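Local coordinates for protein acetyl xylan esterase (Paenibacillus sp. R4, PDB 6AGQ) that probably removes acetyl groups from acetylated xylan, as a cold-active esterase of the alpha/beta-hydrolase clan, at residues Tyr152-Val157 against Gly188-Ala193; Ala114-Asp119 against Ile162-Phe167; Asn257-Ile262 against Phe283-His288; Val227-Trp232 against Gln245-Leu250. One frame throughout, in Å; residues are numbered along the deposited sequence.

Contact 1: Tyr152-Val157 against Gly188-Ala193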
loop_
_atom_site.group_PDB
_atom_site.type_symbol
_atom_site.label_atom_id
_atom_site.label_comp_id
_atom_site.label_asym_id
_atom_site.label_seq_id
_atom_site.Cartn_x
_atom_site.Cartn_y
_atom_site.Cartn_z
ATOM N N TYR A 152 -24.588 -22.073 16.671
ATOM C CA TYR A 152 -23.891 -21.103 15.861
ATOM C C TYR A 152 -24.358 -19.646 16.125
ATOM O O TYR A 152 -25.560 -19.405 16.169
ATOM C CB TYR A 152 -24.038 -21.462 14.406
ATOM C CG TYR A 152 -23.358 -20.483 13.456
ATOM C CD1 TYR A 152 -21.986 -20.352 13.478
ATOM C CD2 TYR A 152 -24.109 -19.699 12.541
ATOM C CE1 TYR A 152 -21.356 -19.497 12.622
ATOM C CE2 TYR A 152 -23.477 -18.806 11.685
ATOM C CZ TYR A 152 -22.090 -18.694 11.747
ATOM O OH TYR A 152 -21.396 -17.835 10.901
ATOM N N TYR A 153 -23.406 -18.699 16.272
ATOM C CA TYR A 153 -23.726 -17.252 16.483
ATOM C C TYR A 153 -25.012 -16.699 15.834
ATOM O O TYR A 153 -25.872 -16.056 16.488
ATOM C CB TYR A 153 -22.563 -16.414 15.970
ATOM C CG TYR A 153 -22.721 -14.938 16.132
ATOM C CD1 TYR A 153 -22.607 -14.345 17.401
ATOM C CD2 TYR A 153 -22.988 -14.153 15.061
ATOM C CE1 TYR A 153 -22.754 -12.979 17.582
ATOM C CE2 TYR A 153 -23.151 -12.792 15.210
ATOM C CZ TYR A 153 -23.044 -12.208 16.484
ATOM O OH TYR A 153 -23.200 -10.872 16.638
ATOM N N TYR A 154 -25.199 -16.992 14.556
ATOM C CA TYR A 154 -26.305 -16.365 13.840
ATOM C C TYR A 154 -27.626 -17.000 14.133
ATOM O O TYR A 154 -28.650 -16.416 13.725
ATOM C CB TYR A 154 -26.055 -16.150 12.321
ATOM C CG TYR A 154 -25.132 -14.954 12.009
ATOM C CD1 TYR A 154 -25.603 -13.626 12.080
ATOM C CD2 TYR A 154 -23.812 -15.167 11.581
ATOM C CE1 TYR A 154 -24.768 -12.538 11.830
ATOM C CE2 TYR A 154 -22.975 -14.099 11.269
ATOM C CZ TYR A 154 -23.439 -12.791 11.402
ATOM O OH TYR A 154 -22.613 -11.761 11.104
ATOM N N LYS A 155 -27.673 -18.107 14.882
ATOM C CA LYS A 155 -28.975 -18.635 15.232
ATOM C C LYS A 155 -29.745 -17.662 16.135
ATOM O O LYS A 155 -30.803 -17.229 15.782
ATOM C CB LYS A 155 -28.906 -20.002 15.882
ATOM C CG LYS A 155 -30.278 -20.614 16.098
ATOM C CD LYS A 155 -30.207 -21.947 16.859
ATOM C CE LYS A 155 -30.620 -21.791 18.287
ATOM N NZ LYS A 155 -30.347 -23.060 19.004
ATOM N N GLN A 156 -29.201 -17.328 17.290
ATOM C CA GLN A 156 -29.821 -16.378 18.157
ATOM C C GLN A 156 -29.902 -14.979 17.522
ATOM O O GLN A 156 -30.888 -14.263 17.775
ATOM C CB GLN A 156 -29.136 -16.326 19.541
ATOM C CG GLN A 156 -29.487 -17.515 20.422
ATOM C CD GLN A 156 -30.918 -17.459 20.957
ATOM O OE1 GLN A 156 -31.482 -16.381 21.161
ATOM N NE2 GLN A 156 -31.521 -18.620 21.142
ATOM N N VAL A 157 -28.976 -14.602 16.621
ATOM C CA VAL A 157 -29.140 -13.301 15.906
ATOM C C VAL A 157 -30.417 -13.263 15.069
ATOM O O VAL A 157 -31.191 -12.277 15.119
ATOM C CB VAL A 157 -27.870 -12.962 15.069
ATOM C CG1 VAL A 157 -28.009 -11.655 14.345
ATOM C CG2 VAL A 157 -26.650 -12.902 15.995
ATOM N N GLY A 188 -28.420 -6.495 5.315
ATOM C CA GLY A 188 -29.118 -6.984 4.149
ATOM C C GLY A 188 -29.328 -8.450 4.244
ATOM O O GLY A 188 -30.411 -8.931 3.961
ATOM N N GLY A 189 -28.291 -9.172 4.693
ATOM C CA GLY A 189 -28.447 -10.587 5.079
ATOM C C GLY A 189 -29.492 -10.828 6.144
ATOM O O GLY A 189 -30.315 -11.781 6.022
ATOM N N LEU A 190 -29.478 -10.010 7.216
ATOM C CA LEU A 190 -30.524 -10.105 8.236
ATOM C C LEU A 190 -31.918 -9.818 7.720
ATOM O O LEU A 190 -32.842 -10.425 8.233
ATOM C CB LEU A 190 -30.289 -9.215 9.537
ATOM C CG LEU A 190 -28.893 -9.471 10.186
ATOM C CD1 LEU A 190 -28.604 -8.706 11.466
ATOM C CD2 LEU A 190 -28.709 -10.964 10.428
ATOM N N ALA A 191 -32.105 -8.855 6.819
ATOM C CA ALA A 191 -33.435 -8.615 6.246
ATOM C C ALA A 191 -33.867 -9.777 5.324
ATOM O O ALA A 191 -35.071 -10.048 5.233
ATOM C CB ALA A 191 -33.502 -7.323 5.443
ATOM N N LEU A 192 -32.960 -10.418 4.608
ATOM C CA LEU A 192 -33.365 -11.630 3.827
ATOM C C LEU A 192 -33.787 -12.758 4.816
ATOM O O LEU A 192 -34.738 -13.509 4.554
ATOM C CB LEU A 192 -32.226 -12.137 2.906
ATOM C CG LEU A 192 -31.807 -11.280 1.708
ATOM C CD1 LEU A 192 -30.640 -11.929 0.976
ATOM C CD2 LEU A 192 -32.934 -11.065 0.725
ATOM N N ALA A 193 -33.096 -12.856 5.962
ATOM C CA ALA A 193 -33.458 -13.845 7.004
ATOM C C ALA A 193 -34.855 -13.547 7.573
ATOM O O ALA A 193 -35.672 -14.430 7.803
ATOM C CB ALA A 193 -32.435 -13.835 8.135
#
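Leu-190 carries this contact almost alone, reaching from helix 186-197 to Val-157 and Tyr-154 on helix 153-170. From CB outward, the chain first heads across the line to the other helix, and with CG anti to the carbonyl carbon (chi1 -53°) the branched end swings back toward it. There the fork divides. CD2 meets Val-157 CG1 at 4.0 Å and comes within 4.4 Å of Tyr-154 CD1, approaching that ring at a slant; CD1 touches the same Val-157 CG1 more loosely, at 4.2 Å. The two side chains cross at about a right angle, and both leucine methyls rest on the one valine methyl, CG1. In the alpha/beta-hydrolase fold the helix carrying Leu-190 follows the nucleophile elbow, which here probably comprises Gly-183, Ser-185 and Gly-187, and the packing ties that helix to its neighbour on the sheet. Further along helix 153-170, Tyr-158 and Cys-161 also touch Leu-190. The Tyr-154 ring is held by its own segment, with Tyr-153 CD2 3.6 Å above the centre of one face and Tyr-152 CE2 at the edge. Its OH hydrogen-bonds to Gln-186 OE1, at the beginning of the helix that bears the leucine.

Contact 2: Ala114-Asp119 against Ile162-Phe167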
loop_
_atom_site.group_PDB
_atom_site.type_symbol
_atom_site.label_atom_id
_atom_site.label_comp_id
_atom_site.label_asym_id
_atom_site.label_seq_id
_atom_site.Cartn_x
_atom_site.Cartn_y
_atom_site.Cartn_z
ATOM N N ALA A 114 -43.452 4.564 11.158
ATOM C CA ALA A 114 -42.651 4.213 12.303
ATOM C C ALA A 114 -41.371 3.557 11.830
ATOM O O ALA A 114 -41.318 3.042 10.730
ATOM C CB ALA A 114 -43.420 3.266 13.187
ATOM N N ALA A 115 -40.330 3.549 12.664
ATOM C CA ALA A 115 -39.140 2.820 12.324
ATOM C C ALA A 115 -38.434 2.303 13.562
ATOM O O ALA A 115 -38.370 2.993 14.605
ATOM C CB ALA A 115 -38.197 3.691 11.470
ATOM N N LEU A 116 -37.834 1.131 13.428
ATOM C CA LEU A 116 -37.064 0.525 14.536
ATOM C C LEU A 116 -35.691 0.151 14.010
ATOM O O LEU A 116 -35.580 -0.540 12.984
ATOM C CB LEU A 116 -37.788 -0.735 15.083
ATOM C CG LEU A 116 -37.006 -1.665 16.041
ATOM C CD1 LEU A 116 -36.893 -1.080 17.440
ATOM C CD2 LEU A 116 -37.758 -2.990 16.059
ATOM N N ALA A 117 -34.656 0.562 14.740
ATOM C CA ALA A 117 -33.333 0.043 14.548
ATOM C C ALA A 117 -32.838 -0.695 15.777
ATOM O O ALA A 117 -32.925 -0.173 16.852
ATOM C CB ALA A 117 -32.390 1.194 14.243
ATOM N N ILE A 118 -32.209 -1.842 15.606
ATOM C CA ILE A 118 -31.719 -2.660 16.714
ATOM C C ILE A 118 -30.212 -2.978 16.645
ATOM O O ILE A 118 -29.638 -2.999 15.583
ATOM C CB ILE A 118 -32.478 -4.030 16.761
ATOM C CG1 ILE A 118 -32.246 -4.847 15.493
ATOM C CG2 ILE A 118 -33.989 -3.811 16.959
ATOM C CD1 ILE A 118 -32.822 -6.235 15.591
ATOM N N ASP A 119 -29.588 -3.152 17.795
ATOM C CA ASP A 119 -28.274 -3.784 17.926
ATOM C C ASP A 119 -28.302 -5.298 17.578
ATOM O O ASP A 119 -29.212 -5.992 17.947
ATOM C CB ASP A 119 -27.825 -3.728 19.343
ATOM C CG ASP A 119 -27.391 -2.309 19.847
ATOM O OD1 ASP A 119 -27.094 -1.362 19.051
ATOM O OD2 ASP A 119 -27.299 -2.213 21.102
ATOM N N ILE A 162 -36.307 -11.667 14.268
ATOM C CA ILE A 162 -37.737 -12.006 14.157
ATOM C C ILE A 162 -38.500 -11.400 15.343
ATOM O O ILE A 162 -39.663 -10.908 15.244
ATOM C CB ILE A 162 -37.918 -13.556 14.101
ATOM C CG1 ILE A 162 -37.558 -14.069 12.681
ATOM C CG2 ILE A 162 -39.337 -14.015 14.522
ATOM C CD1 ILE A 162 -37.296 -15.580 12.664
ATOM N N ARG A 163 -37.841 -11.431 16.491
ATOM C CA ARG A 163 -38.416 -10.792 17.658
ATOM C C ARG A 163 -38.531 -9.255 17.529
ATOM O O ARG A 163 -39.432 -8.683 18.152
ATOM C CB ARG A 163 -37.661 -11.241 18.909
ATOM C CG ARG A 163 -37.927 -12.702 19.193
ATOM C CD ARG A 163 -36.915 -13.291 20.141
ATOM N NE ARG A 163 -37.195 -12.906 21.524
ATOM C CZ ARG A 163 -38.115 -13.439 22.314
ATOM N NH1 ARG A 163 -38.912 -14.452 21.904
ATOM N NH2 ARG A 163 -38.214 -12.964 23.558
ATOM N N ALA A 164 -37.698 -8.601 16.717
ATOM C CA ALA A 164 -37.956 -7.211 16.321
ATOM C C ALA A 164 -39.295 -7.033 15.570
ATOM O O ALA A 164 -39.969 -6.039 15.699
ATOM C CB ALA A 164 -36.810 -6.667 15.491
ATOM N N LEU A 165 -39.696 -8.013 14.782
ATOM C CA LEU A 165 -41.029 -7.953 14.143
ATOM C C LEU A 165 -42.127 -8.156 15.191
ATOM O O LEU A 165 -43.146 -7.500 15.094
ATOM C CB LEU A 165 -41.191 -8.993 13.057
ATOM C CG LEU A 165 -40.060 -9.086 12.041
ATOM C CD1 LEU A 165 -40.213 -10.347 11.177
ATOM C CD2 LEU A 165 -39.955 -7.811 11.217
ATOM N N ASP A 166 -41.909 -9.029 16.192
ATOM C CA ASP A 166 -42.826 -9.170 17.375
ATOM C C ASP A 166 -42.926 -7.828 18.109
ATOM O O ASP A 166 -43.989 -7.459 18.564
ATOM C CB ASP A 166 -42.356 -10.218 18.469
ATOM C CG ASP A 166 -42.235 -11.697 17.957
ATOM O OD1 ASP A 166 -42.743 -12.025 16.874
ATOM O OD2 ASP A 166 -41.622 -12.552 18.679
ATOM N N PHE A 167 -41.808 -7.136 18.288
ATOM C CA PHE A 167 -41.865 -5.819 18.953
ATOM C C PHE A 167 -42.698 -4.817 18.150
ATOM O O PHE A 167 -43.627 -4.200 18.718
ATOM C CB PHE A 167 -40.506 -5.201 19.221
ATOM C CG PHE A 167 -40.586 -3.797 19.802
ATOM C CD1 PHE A 167 -40.834 -3.604 21.156
ATOM C CD2 PHE A 167 -40.458 -2.653 18.964
ATOM C CE1 PHE A 167 -40.942 -2.307 21.669
ATOM C CE2 PHE A 167 -40.540 -1.358 19.466
ATOM C CZ PHE A 167 -40.779 -1.176 20.823
#
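Strand 114-118 and helix segment 162-167 run roughly antiparallel, at 146° with their axes 10.1 Å apart, and the backbones come nearest where Ile-118 faces Ala-164. Leu-116 and Ile-118, two residues apart on the strand, both point at the helix and straddle Ala-164. The CD2 methyl of Leu-116 lies 3.8 Å from Ala-164 CB and equally close to the carbonyl oxygen of the same residue; from the other direction along the strand, Ile-118 CD1 reaches Ala-164 CB at 4.0 Å. Ile-118 gets there with CG1 set between its backbone N and carbonyl carbon (chi1 62°), which sends the long branch out to the alanine. This is helix-on-sheet packing of the alpha/beta-hydrolase fold: helix 153-170 lies on one face of the central sheet, in the long crossover from strand 114-118 to the parallel strand 179-184, with strand 86-92 between them. One turn after Ala-164, Phe-167 also points toward the strand. Leu-116 CD2 comes to its CD2 at 4.0 Å, at a slant to the ring, while Leu-116 CD1 touches Phe-167 CE2 at 4.2 Å. With an alanine at Leu-116 both methyls go, which is likely to take from the Phe-167 ring its partner on strand 114-118 and leave Ala-164 CB with Ile-118 CD1 as its one neighbour across the contact. Strand 55-63 continues the same layer, Tyr-62 touching Ile-118 and Ala-164, and Val-60 touching Phe-167.

Contact 3: Asn257-Ile262 against Phe283-His288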
loop_
_atom_site.group_PDB
_atom_site.type_symbol
_atom_site.label_atom_id
_atom_site.label_comp_id
_atom_site.label_asym_id
_atom_site.label_seq_id
_atom_site.Cartn_x
_atom_site.Cartn_y
_atom_site.Cartn_z
ATOM N N ASN A 257 -30.529 -19.572 0.448
ATOM C CA ASN A 257 -31.603 -20.442 0.924
ATOM C C ASN A 257 -32.787 -19.693 1.550
ATOM O O ASN A 257 -33.918 -20.171 1.394
ATOM C CB ASN A 257 -31.054 -21.482 1.921
ATOM C CG ASN A 257 -30.030 -22.376 1.294
ATOM O OD1 ASN A 257 -30.134 -22.735 0.107
ATOM N ND2 ASN A 257 -29.025 -22.752 2.072
ATOM N N MET A 258 -32.542 -18.593 2.326
ATOM C CA MET A 258 -33.648 -17.729 2.780
ATOM C C MET A 258 -34.460 -17.115 1.630
ATOM O O MET A 258 -35.716 -17.101 1.671
ATOM C CB MET A 258 -33.134 -16.531 3.626
ATOM C CG MET A 258 -32.392 -16.923 4.872
ATOM S SD MET A 258 -33.470 -17.900 5.883
ATOM C CE MET A 258 -32.244 -18.422 7.094
ATOM N N ALA A 259 -33.749 -16.595 0.624
ATOM C CA ALA A 259 -34.385 -15.982 -0.603
ATOM C C ALA A 259 -35.430 -16.868 -1.257
ATOM O O ALA A 259 -36.442 -16.403 -1.744
ATOM C CB ALA A 259 -33.340 -15.641 -1.656
ATOM N N SER A 260 -35.177 -18.165 -1.209
ATOM C CA SER A 260 -36.076 -19.177 -1.792
ATOM C C SER A 260 -37.445 -19.256 -1.050
ATOM O O SER A 260 -38.394 -19.806 -1.565
ATOM C CB SER A 260 -35.329 -20.513 -1.738
ATOM O OG SER A 260 -36.218 -21.563 -1.628
ATOM N N ARG A 261 -37.515 -18.743 0.186
ATOM C CA ARG A 261 -38.775 -18.713 0.965
ATOM C C ARG A 261 -39.405 -17.325 1.152
ATOM O O ARG A 261 -40.397 -17.236 1.833
ATOM C CB ARG A 261 -38.540 -19.377 2.323
ATOM C CG ARG A 261 -38.226 -20.866 2.202
ATOM C CD ARG A 261 -36.959 -21.202 2.942
ATOM N NE ARG A 261 -36.811 -22.635 3.082
ATOM C CZ ARG A 261 -35.901 -23.400 2.482
ATOM N NH1 ARG A 261 -34.994 -22.893 1.658
ATOM N NH2 ARG A 261 -35.883 -24.718 2.739
ATOM N N ILE A 262 -38.810 -16.270 0.582
ATOM C CA ILE A 262 -39.328 -14.904 0.603
ATOM C C ILE A 262 -40.420 -14.712 -0.424
ATOM O O ILE A 262 -40.170 -14.923 -1.620
ATOM C CB ILE A 262 -38.210 -13.860 0.319
ATOM C CG1 ILE A 262 -37.133 -13.944 1.411
ATOM C CG2 ILE A 262 -38.772 -12.445 0.234
ATOM C CD1 ILE A 262 -35.934 -13.076 1.216
ATOM N N PHE A 283 -26.278 -11.724 -6.516
ATOM C CA PHE A 283 -27.103 -12.244 -7.611
ATOM C C PHE A 283 -27.656 -13.648 -7.370
ATOM O O PHE A 283 -28.850 -13.891 -7.650
ATOM C CB PHE A 283 -26.426 -12.128 -8.986
ATOM C CG PHE A 283 -26.788 -10.863 -9.723
ATOM C CD1 PHE A 283 -28.063 -10.684 -10.210
ATOM C CD2 PHE A 283 -25.861 -9.813 -9.881
ATOM C CE1 PHE A 283 -28.410 -9.506 -10.863
ATOM C CE2 PHE A 283 -26.205 -8.635 -10.526
ATOM C CZ PHE A 283 -27.478 -8.484 -11.019
ATOM N N ALA A 284 -26.853 -14.519 -6.762
ATOM C CA ALA A 284 -27.282 -15.842 -6.401
ATOM C C ALA A 284 -28.509 -15.907 -5.494
ATOM O O ALA A 284 -29.409 -16.747 -5.725
ATOM C CB ALA A 284 -26.120 -16.587 -5.745
ATOM N N ALA A 285 -28.536 -15.101 -4.428
ATOM C CA ALA A 285 -29.778 -14.940 -3.631
ATOM C C ALA A 285 -30.931 -14.241 -4.426
ATOM O O ALA A 285 -32.044 -14.789 -4.481
ATOM C CB ALA A 285 -29.507 -14.196 -2.292
ATOM N N TYR A 286 -30.663 -13.081 -5.044
ATOM C CA TYR A 286 -31.653 -12.360 -5.920
ATOM C C TYR A 286 -32.340 -13.309 -6.915
ATOM O O TYR A 286 -33.544 -13.330 -7.033
ATOM C CB TYR A 286 -30.952 -11.215 -6.704
ATOM C CG TYR A 286 -31.875 -10.407 -7.608
ATOM C CD1 TYR A 286 -32.768 -9.514 -7.049
ATOM C CD2 TYR A 286 -31.883 -10.561 -9.002
ATOM C CE1 TYR A 286 -33.628 -8.790 -7.804
ATOM C CE2 TYR A 286 -32.762 -9.824 -9.791
ATOM C CZ TYR A 286 -33.637 -8.928 -9.169
ATOM O OH TYR A 286 -34.575 -8.111 -9.824
ATOM N N ASN A 287 -31.585 -14.180 -7.544
ATOM C CA ASN A 287 -32.155 -15.077 -8.578
ATOM C C ASN A 287 -32.958 -16.261 -8.022
ATOM O O ASN A 287 -33.592 -16.984 -8.799
ATOM C CB ASN A 287 -31.041 -15.570 -9.530
ATOM C CG ASN A 287 -30.575 -14.491 -10.465
ATOM O OD1 ASN A 287 -31.355 -13.634 -10.836
ATOM N ND2 ASN A 287 -29.304 -14.503 -10.827
ATOM N N HIS A 288 -32.948 -16.437 -6.702
ATOM C CA HIS A 288 -33.790 -17.387 -5.983
ATOM C C HIS A 288 -34.998 -16.797 -5.245
ATOM O O HIS A 288 -35.798 -17.513 -4.719
ATOM C CB HIS A 288 -32.917 -18.182 -4.960
ATOM C CG HIS A 288 -32.189 -19.328 -5.571
ATOM N ND1 HIS A 288 -30.830 -19.308 -5.802
ATOM C CD2 HIS A 288 -32.637 -20.520 -6.044
ATOM C CE1 HIS A 288 -30.464 -20.449 -6.353
ATOM N NE2 HIS A 288 -31.540 -21.201 -6.515
#
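The imidazole of His-288, whose CB packs 4.2 Å from Ala-259 CB, takes Ala-284 O at its edge: ND1 donates to that oxygen in the ring plane, over 2.9 Å and at 158°, and so fixes the turn of the ring. The second flat group, the guanidinium of Arg-261, likewise bonds back to its own segment, NH1 to Asn-257 O at 2.9 Å with the oxygen tilted from its plane; Asp-25 forms a salt bridge to NE. Helices 255-259 and 279-286 approach each other here, on the helical part of the alpha/beta-hydrolase fold, and residues Ala-259 to Ile-262 form a type I turn. Small residues make the approach close. Ala-259 CB sits only 3.2 Å from Ala-285 O and 4.1 Å from Ala-285 CB, and Leu-192 of helix 186-197 touches both Ala-285 and Ile-262. No hydrogen bond crosses. Ala-259 O and His-288 O stand 3.2 Å apart as two acceptors, with no proton to join them. The histidine carbonyl finds a milder partner next door: the CA-H of Ser-260 points at His-288 O, with CA 3.4 Å away and an angle of 150° at the hydrogen.

Contact 4: Val227-Trp232 against Gln245-Leu250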
loop_
_atom_site.group_PDB
_atom_site.type_symbol
_atom_site.label_atom_id
_atom_site.label_comp_id
_atom_site.label_asym_id
_atom_site.label_seq_id
_atom_site.Cartn_x
_atom_site.Cartn_y
_atom_site.Cartn_z
ATOM N N VAL A 227 -13.300 -13.360 5.446
ATOM C CA VAL A 227 -11.959 -13.796 5.732
ATOM C C VAL A 227 -11.825 -14.590 7.083
ATOM O O VAL A 227 -10.943 -15.432 7.200
ATOM C CB VAL A 227 -10.951 -12.606 5.648
ATOM C CG1 VAL A 227 -10.902 -11.802 6.921
ATOM C CG2 VAL A 227 -9.536 -13.105 5.364
ATOM N N GLU A 228 -12.691 -14.331 8.078
ATOM C CA GLU A 228 -12.686 -15.070 9.356
ATOM C C GLU A 228 -12.912 -16.568 9.090
ATOM O O GLU A 228 -12.351 -17.406 9.747
ATOM C CB GLU A 228 -13.794 -14.551 10.284
ATOM C CG GLU A 228 -13.624 -13.105 10.756
ATOM C CD GLU A 228 -14.795 -12.598 11.636
ATOM O OE1 GLU A 228 -15.404 -13.390 12.368
ATOM O OE2 GLU A 228 -15.109 -11.379 11.630
ATOM N N ILE A 229 -13.714 -16.905 8.099
ATOM C CA ILE A 229 -13.920 -18.335 7.781
ATOM C C ILE A 229 -12.643 -18.960 7.239
ATOM O O ILE A 229 -12.291 -20.070 7.617
ATOM C CB ILE A 229 -15.078 -18.489 6.818
ATOM C CG1 ILE A 229 -16.396 -18.136 7.528
ATOM C CG2 ILE A 229 -15.201 -19.898 6.386
ATOM C CD1 ILE A 229 -17.492 -17.819 6.561
ATOM N N LYS A 230 -11.935 -18.242 6.374
ATOM C CA LYS A 230 -10.665 -18.710 5.856
ATOM C C LYS A 230 -9.672 -18.822 7.042
ATOM O O LYS A 230 -8.968 -19.833 7.191
ATOM C CB LYS A 230 -10.179 -17.758 4.718
ATOM C CG LYS A 230 -8.822 -18.089 4.113
ATOM C CD LYS A 230 -8.075 -16.864 3.560
ATOM C CE LYS A 230 -7.447 -16.097 4.703
ATOM N NZ LYS A 230 -6.761 -14.838 4.313
ATOM N N ASN A 231 -9.656 -17.824 7.929
ATOM C CA ASN A 231 -8.754 -17.886 9.111
ATOM C C ASN A 231 -9.144 -18.996 10.082
ATOM O O ASN A 231 -8.312 -19.623 10.610
ATOM C CB ASN A 231 -8.653 -16.525 9.758
ATOM C CG ASN A 231 -7.975 -15.524 8.851
ATOM O OD1 ASN A 231 -7.497 -15.884 7.797
ATOM N ND2 ASN A 231 -7.982 -14.282 9.217
ATOM N N TRP A 232 -10.421 -19.324 10.213
ATOM C CA TRP A 232 -10.798 -20.572 10.921
ATOM C C TRP A 232 -10.019 -21.777 10.388
ATOM O O TRP A 232 -9.368 -22.469 11.165
ATOM C CB TRP A 232 -12.304 -20.857 10.864
ATOM C CG TRP A 232 -12.712 -21.894 11.826
ATOM C CD1 TRP A 232 -13.008 -21.697 13.114
ATOM C CD2 TRP A 232 -12.800 -23.324 11.605
ATOM N NE1 TRP A 232 -13.288 -22.876 13.717
ATOM C CE2 TRP A 232 -13.195 -23.893 12.805
ATOM C CE3 TRP A 232 -12.631 -24.152 10.485
ATOM C CZ2 TRP A 232 -13.373 -25.279 12.968
ATOM C CZ3 TRP A 232 -12.783 -25.532 10.626
ATOM C CH2 TRP A 232 -13.161 -26.086 11.880
ATOM N N GLN A 245 -18.779 -30.233 7.482
ATOM C CA GLN A 245 -19.452 -29.664 8.648
ATOM C C GLN A 245 -19.457 -28.128 8.631
ATOM O O GLN A 245 -20.501 -27.522 8.866
ATOM C CB GLN A 245 -18.869 -30.222 9.949
ATOM C CG GLN A 245 -19.660 -29.926 11.232
ATOM C CD GLN A 245 -21.148 -30.218 11.112
ATOM O OE1 GLN A 245 -21.528 -31.381 11.008
ATOM N NE2 GLN A 245 -22.009 -29.149 11.099
ATOM N N VAL A 246 -18.351 -27.483 8.302
ATOM C CA VAL A 246 -18.348 -26.002 8.299
ATOM C C VAL A 246 -19.429 -25.440 7.351
ATOM O O VAL A 246 -20.257 -24.657 7.796
ATOM C CB VAL A 246 -16.964 -25.406 8.006
ATOM C CG1 VAL A 246 -17.051 -23.908 7.791
ATOM C CG2 VAL A 246 -16.003 -25.678 9.145
ATOM N N TYR A 247 -19.499 -25.909 6.092
ATOM C CA TYR A 247 -20.448 -25.360 5.130
ATOM C C TYR A 247 -21.854 -25.902 5.321
ATOM O O TYR A 247 -22.821 -25.230 4.943
ATOM C CB TYR A 247 -19.959 -25.516 3.675
ATOM C CG TYR A 247 -18.716 -24.666 3.414
ATOM C CD1 TYR A 247 -18.780 -23.274 3.463
ATOM C CD2 TYR A 247 -17.474 -25.233 3.198
ATOM C CE1 TYR A 247 -17.663 -22.479 3.260
ATOM C CE2 TYR A 247 -16.341 -24.440 3.004
ATOM C CZ TYR A 247 -16.446 -23.081 2.998
ATOM O OH TYR A 247 -15.327 -22.277 2.832
ATOM N N ARG A 248 -22.013 -27.091 5.883
ATOM C CA ARG A 248 -23.368 -27.529 6.257
ATOM C C ARG A 248 -23.922 -26.690 7.439
ATOM O O ARG A 248 -25.069 -26.329 7.417
ATOM C CB ARG A 248 -23.422 -29.030 6.548
ATOM C CG ARG A 248 -24.695 -29.464 7.272
ATOM C CD ARG A 248 -24.823 -30.968 7.315
ATOM N NE ARG A 248 -23.795 -31.551 8.186
ATOM C CZ ARG A 248 -22.713 -32.230 7.782
ATOM N NH1 ARG A 248 -21.864 -32.708 8.697
ATOM N NH2 ARG A 248 -22.459 -32.446 6.488
ATOM N N THR A 249 -23.102 -26.342 8.435
ATOM C CA THR A 249 -23.520 -25.361 9.490
ATOM C C THR A 249 -24.020 -24.079 8.845
ATOM O O THR A 249 -25.108 -23.626 9.168
ATOM C CB THR A 249 -22.375 -25.001 10.464
ATOM O OG1 THR A 249 -22.008 -26.157 11.177
ATOM C CG2 THR A 249 -22.748 -23.898 11.497
ATOM N N LEU A 250 -23.248 -23.536 7.915
ATOM C CA LEU A 250 -23.532 -22.221 7.334
ATOM C C LEU A 250 -24.736 -22.208 6.379
ATOM O O LEU A 250 -25.406 -21.138 6.203
ATOM C CB LEU A 250 -22.267 -21.670 6.657
ATOM C CG LEU A 250 -21.062 -21.365 7.612
ATOM C CD1 LEU A 250 -19.749 -21.065 6.869
ATOM C CD2 LEU A 250 -21.363 -20.206 8.521
#
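Ile-229 CG1 and Leu-250 CG both lie anti to their carbonyl carbons (chi1 -69° and -65°), and the two chains then reach for each other tip to tip, CD1 to CD1 at 4.0 Å. They join an antiparallel helix pair, 226-236 against 243-251, whose segments run at 150° with axes 12.5 Å apart. The pair belongs to the helical insertion between strands 203-207 and 265-271, the place where many alpha/beta hydrolases carry a cap. With the axes that far apart, the gap is bridged by long or bulky side chains. Trp-232, its CG anti to the backbone N, lays its indole alongside Val-246, the two sliding past each other in opposite directions. Val-246 CG2 does the touching, at a slant to the indole: it is 3.5 Å from Trp-232 CZ3 and a little farther from CE3 and CH2 of that ring. Tyr-236 stacks on the same indole. Tyr-247 adds a looser touch, its OH 4.3 Å from Ile-229 CG2, and its side chain comes about 4 Å from a bound zinc ion. Outside the apolar seam, Gln-245 ties up its own helix: its OE1 accepts from Arg-248 NH1 at 2.7 Å, the donor standing above the carbonyl plane, while NE2 gives a hydrogen to Thr-249 OG1 at 3.0 Å, with that oxygen lying in the amide plane.

Contacts 1 and 2 share helix 153-170, their centres 14 Å apart, the first near the probable nucleophile elbow and the second farther out on the sheet. Helix 186-197 passes from contact 1 to contact 3, where Leu-192 O lies 3.5 Å from Met-258 CB. Tyr-152 OH meets Leu-250 CD2 at 3.4 Å, so contact 1 touches both contacts 3 and 4, and it stays about 5 Å from contact 2 at the nearest atoms. Contacts 3 and 4 do not touch, though helices 243-251 and 255-259 follow each other in the chain. Contacts 2 and 4 are the farthest apart, their centres 29 Å from each other. A zinc ion lies beside Tyr-247 of contact 4, and the side chains of His-288 and Tyr-154 are about 11 and 12 Å from a bound zinc ion.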